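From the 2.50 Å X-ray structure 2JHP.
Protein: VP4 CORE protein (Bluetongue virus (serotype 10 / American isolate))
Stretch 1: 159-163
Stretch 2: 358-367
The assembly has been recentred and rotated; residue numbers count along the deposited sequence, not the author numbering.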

ATOM      1  N   LEU A 159     -22.375   5.407  10.994  1.00 13.11           N
ATOM      2  CA  LEU A 159     -23.272   6.195  10.159  1.00 23.26           C
ATOM      3  C   LEU A 159     -24.666   6.194  10.741  1.00 15.89           C
ATOM      4  O   LEU A 159     -24.934   5.504  11.726  1.00 13.31           O
ATOM      5  CB  LEU A 159     -23.353   5.601   8.756  1.00 11.23           C
ATOM      6  CG  LEU A 159     -22.042   5.197   8.112  1.00-14.89           C
ATOM      7  CD1 LEU A 159     -22.276   4.255   6.902  1.00-13.20           C
ATOM      8  CD2 LEU A 159     -21.228   6.433   7.694  1.00 26.27           C
ATOM      9  N   TYR A 160     -25.544   6.971  10.109  1.00 12.90           N
ATOM     10  CA  TYR A 160     -26.968   6.962  10.393  1.00  3.19           C
ATOM     11  C   TYR A 160     -27.794   7.168   9.124  1.00 22.93           C
ATOM     12  O   TYR A 160     -27.580   8.133   8.380  1.00 26.67           O
ATOM     13  CB  TYR A 160     -27.332   8.044  11.406  1.00 11.55           C
ATOM     14  CG  TYR A 160     -28.782   7.982  11.847  1.00 -1.97           C
ATOM     15  CD1 TYR A 160     -29.147   7.305  13.010  1.00 -8.63           C
ATOM     16  CD2 TYR A 160     -29.786   8.596  11.104  1.00 14.68           C
ATOM     17  CE1 TYR A 160     -30.469   7.243  13.423  1.00-12.08           C
ATOM     18  CE2 TYR A 160     -31.108   8.537  11.506  1.00 -8.17           C
ATOM     19  CZ  TYR A 160     -31.446   7.859  12.670  1.00  4.36           C
ATOM     20  OH  TYR A 160     -32.764   7.794  13.078  1.00  5.17           O
ATOM     21  N   MET A 161     -28.718   6.235   8.886  1.00 41.48           N
ATOM     22  CA  MET A 161     -29.865   6.438   7.993  1.00 56.74           C
ATOM     23  C   MET A 161     -31.056   5.612   8.504  1.00 72.02           C
ATOM     24  O   MET A 161     -31.182   5.359   9.719  1.00 73.88           O
ATOM     25  CB  MET A 161     -29.572   6.092   6.517  1.00 51.48           C
ATOM     26  CG  MET A 161     -28.117   5.864   6.132  1.00 25.40           C
ATOM     27  SD  MET A 161     -27.771   4.138   5.743  1.00 30.87           S
ATOM     28  CE  MET A 161     -28.023   4.102   3.963  1.00 -7.01           C
ATOM     29  N   GLU A 162     -31.911   5.202   7.553  1.00 89.96           N
ATOM     30  CA  GLU A 162     -33.142   4.422   7.811  1.00105.70           C
ATOM     31  C   GLU A 162     -33.637   3.962   9.210  1.00100.29           C
ATOM     32  O   GLU A 162     -34.434   4.699   9.790  1.00 97.58           O
ATOM     33  CB  GLU A 162     -33.462   3.422   6.664  1.00115.32           C
ATOM     34  CG  GLU A 162     -34.957   3.113   6.537  1.00169.68           C
ATOM     35  CD  GLU A 162     -35.447   3.050   5.093  1.00188.26           C
ATOM     36  OE1 GLU A 162     -36.599   2.599   4.883  1.00200.00           O
ATOM     37  OE2 GLU A 162     -34.694   3.455   4.168  1.00200.00           O
ATOM     38  N   TYR A 163     -33.248   2.815   9.802  1.00100.96           N
ATOM     39  CA  TYR A 163     -32.053   1.941   9.619  1.00 99.74           C
ATOM     40  C   TYR A 163     -31.340   1.736  10.968  1.00 93.72           C
ATOM     41  O   TYR A 163     -31.774   0.879  11.770  1.00 94.76           O
ATOM     42  CB  TYR A 163     -31.083   2.386   8.516  1.00 96.83           C
ATOM     43  N   VAL A 358     -35.287  12.160   1.985  1.00  6.58           N
ATOM     44  CA  VAL A 358     -35.874  12.577   3.249  1.00  6.63           C
ATOM     45  C   VAL A 358     -35.742  11.444   4.263  1.00  8.69           C
ATOM     46  O   VAL A 358     -36.111  10.309   3.982  1.00 12.54           O
ATOM     47  CB  VAL A 358     -37.333  13.068   3.074  1.00 -4.27           C
ATOM     48  CG1 VAL A 358     -38.187  12.040   2.319  1.00 50.01           C
ATOM     49  CG2 VAL A 358     -37.953  13.424   4.422  1.00 -9.70           C
ATOM     50  N   THR A 359     -35.183  11.765   5.427  1.00 13.80           N
ATOM     51  CA  THR A 359     -34.836  10.773   6.435  1.00 19.28           C
ATOM     52  C   THR A 359     -35.434  11.143   7.791  1.00 22.27           C
ATOM     53  O   THR A 359     -35.392  12.306   8.208  1.00 15.66           O
ATOM     54  CB  THR A 359     -33.292  10.640   6.573  1.00 13.25           C
ATOM     55  OG1 THR A 359     -32.690  10.506   5.279  1.00 18.54           O
ATOM     56  CG2 THR A 359     -32.922   9.432   7.415  1.00 20.60           C
ATOM     57  N   LYS A 360     -35.994  10.146   8.467  1.00 23.76           N
ATOM     58  CA  LYS A 360     -36.441  10.305   9.846  1.00 24.13           C
ATOM     59  C   LYS A 360     -35.250  10.031  10.743  1.00 14.55           C
ATOM     60  O   LYS A 360     -34.471   9.115  10.479  1.00 21.33           O
ATOM     61  CB  LYS A 360     -37.582   9.335  10.176  1.00 28.67           C
ATOM     62  CG  LYS A 360     -38.291   9.627  11.499  1.00 90.10           C
ATOM     63  CD  LYS A 360     -39.347   8.579  11.835  1.00 24.92           C
ATOM     64  CE  LYS A 360     -38.775   7.420  12.653  1.00 15.62           C
ATOM     65  NZ  LYS A 360     -39.837   6.719  13.447  1.00  1.21           N
ATOM     66  N   VAL A 361     -35.111  10.825  11.800  1.00 12.51           N
ATOM     67  CA  VAL A 361     -34.014  10.650  12.752  1.00 17.97           C
ATOM     68  C   VAL A 361     -34.476  10.751  14.212  1.00 24.26           C
ATOM     69  O   VAL A 361     -35.132  11.720  14.605  1.00 16.45           O
ATOM     70  CB  VAL A 361     -32.800  11.592  12.429  1.00 24.67           C
ATOM     71  CG1 VAL A 361     -33.255  12.878  11.757  1.00 20.57           C
ATOM     72  CG2 VAL A 361     -31.961  11.884  13.664  1.00 20.42           C
ATOM     73  N   VAL A 362     -34.152   9.723  14.995  1.00 15.87           N
ATOM     74  CA  VAL A 362     -34.434   9.727  16.429  1.00 17.20           C
ATOM     75  C   VAL A 362     -33.256  10.352  17.161  1.00 15.37           C
ATOM     76  O   VAL A 362     -32.152   9.802  17.160  1.00  2.73           O
ATOM     77  CB  VAL A 362     -34.701   8.311  17.018  1.00 -0.35           C
ATOM     78  CG1 VAL A 362     -35.615   8.417  18.245  1.00 -9.57           C
ATOM     79  CG2 VAL A 362     -35.330   7.367  15.986  1.00-19.74           C
ATOM     80  N   SER A 363     -33.508  11.504  17.775  1.00 11.05           N
ATOM     81  CA  SER A 363     -32.504  12.245  18.534  1.00  8.82           C
ATOM     82  C   SER A 363     -31.637  11.345  19.407  1.00 13.91           C
ATOM     83  O   SER A 363     -30.414  11.436  19.361  1.00  9.99           O
ATOM     84  CB  SER A 363     -33.172  13.320  19.390  1.00 21.14           C
ATOM     85  OG  SER A 363     -33.862  14.248  18.575  1.00 11.61           O
ATOM     86  N   ARG A 364     -32.287  10.470  20.170  1.00 17.83           N
ATOM     87  CA  ARG A 364     -31.639   9.555  21.114  1.00 13.01           C
ATOM     88  C   ARG A 364     -30.485   8.724  20.526  1.00  1.99           C
ATOM     89  O   ARG A 364     -29.462   8.527  21.191  1.00  8.51           O
ATOM     90  CB  ARG A 364     -32.696   8.628  21.717  1.00 12.75           C
ATOM     91  CG  ARG A 364     -32.143   7.378  22.392  1.00 -8.03           C
ATOM     92  CD  ARG A 364     -33.205   6.273  22.508  1.00-13.05           C
ATOM     93  NE  ARG A 364     -34.309   6.640  23.393  1.00 18.04           N
ATOM     94  CZ  ARG A 364     -35.495   7.096  22.993  1.00 29.32           C
ATOM     95  NH1 ARG A 364     -35.770   7.247  21.698  1.00 77.01           N
ATOM     96  NH2 ARG A 364     -36.421   7.392  23.903  1.00 -9.99           N
ATOM     97  N   ASP A 365     -30.656   8.228  19.300  1.00 -0.67           N
ATOM     98  CA  ASP A 365     -29.661   7.361  18.678  1.00  3.84           C
ATOM     99  C   ASP A 365     -28.563   8.199  18.033  1.00 13.52           C
ATOM    100  O   ASP A 365     -27.414   7.757  17.863  1.00 16.53           O
ATOM    101  CB  ASP A 365     -30.325   6.462  17.640  1.00 16.93           C
ATOM    102  CG  ASP A 365     -31.341   5.526  18.254  1.00 15.37           C
ATOM    103  OD1 ASP A 365     -30.950   4.668  19.077  1.00 48.92           O
ATOM    104  OD2 ASP A 365     -32.533   5.653  17.908  1.00 40.56           O
ATOM    105  N   VAL A 366     -28.944   9.418  17.676  1.00  8.98           N
ATOM    106  CA  VAL A 366     -28.030  10.400  17.142  1.00 12.76           C
ATOM    107  C   VAL A 366     -27.319  11.116  18.309  1.00 13.65           C
ATOM    108  O   VAL A 366     -26.271  11.734  18.142  1.00 16.59           O
ATOM    109  CB  VAL A 366     -28.797  11.318  16.146  1.00 14.53           C
ATOM    110  CG1 VAL A 366     -28.612  12.783  16.453  1.00 -6.64           C
ATOM    111  CG2 VAL A 366     -28.392  10.991  14.696  1.00 20.52           C
ATOM    112  N   ARG A 367     -27.889  10.977  19.502  1.00  8.09           N
ATOM    113  CA  ARG A 367     -27.299  11.488  20.738  1.00  7.61           C
ATOM    114  C   ARG A 367     -26.202  10.537  21.218  1.00  6.71           C
ATOM    115  O   ARG A 367     -25.155  10.980  21.691  1.00 13.21           O
ATOM    116  CB  ARG A 367     -28.388  11.642  21.800  1.00 -0.95           C
ATOM    117  CG  ARG A 367     -28.103  12.632  22.911  1.00 52.37           C
ATOM    118  CD  ARG A 367     -29.311  13.547  23.135  1.00-12.62           C
ATOM    119  NE  ARG A 367     -29.379  14.565  22.082  1.00 -0.35           N
ATOM    120  CZ  ARG A 367     -30.417  15.374  21.862  1.00 46.70           C
ATOM    121  NH1 ARG A 367     -31.524  15.300  22.611  1.00 -4.60           N
ATOM    122  NH2 ARG A 367     -30.348  16.262  20.876  1.00 16.92           N
TER

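The contact between these two stretches of the VP4 core protein rests largely on one side chain, Y160. It is buried, its CA-to-CB bond points toward the second stretch, and its chi1 is t. This carries the ring across to the place where the strand 358-362 gives way to the helix that starts at S363.

The phenol hydroxyl meets the backbone there. V362 N donates to Y160 OH at 3.1 Å, with an N-H...O angle of 156°. Y160 OH in turn donates to K360 O at 3.4 Å, a weak bond. The hydroxyl is thus both acceptor and donor, and it serves a strand amide and a strand carbonyl two residues apart. Tyrosine suits this place because its ring reaches the strand and its OH can satisfy polar backbone atoms there. V362 is also the N-cap residue. Its carbonyl faces the helix, where V362 O accepts from D365 N at 3.0 Å and from V366 N at 3.3 Å.

The ring is packed by aliphatic groups. V366 CG2 lies over one face, 4.3 Å from the centroid of the Y160 ring and 18° off the ring normal, a CH-pi contact. V361 CB approaches Y160 CE2 at 3.6 Å. Both valines are buried, and their apolar side chains suit contact with the ring. D365 adds a looser contact, its CB 4.3 Å from Y160 CE1.

T359 makes a smaller patch. Its CG2 lies 4.3 Å from M161 CA, while its OG1 is hydrogen-bonded to a residue just outside the stretches. M161 contributes little: its CA-to-CB bond is sideways and its end leads away. The CA-to-CB bond of E162 points away; the residue is exposed and poorly ordered, and its carboxylate makes no contact with the second stretch. In all, 275 Å² is buried, counting both sides.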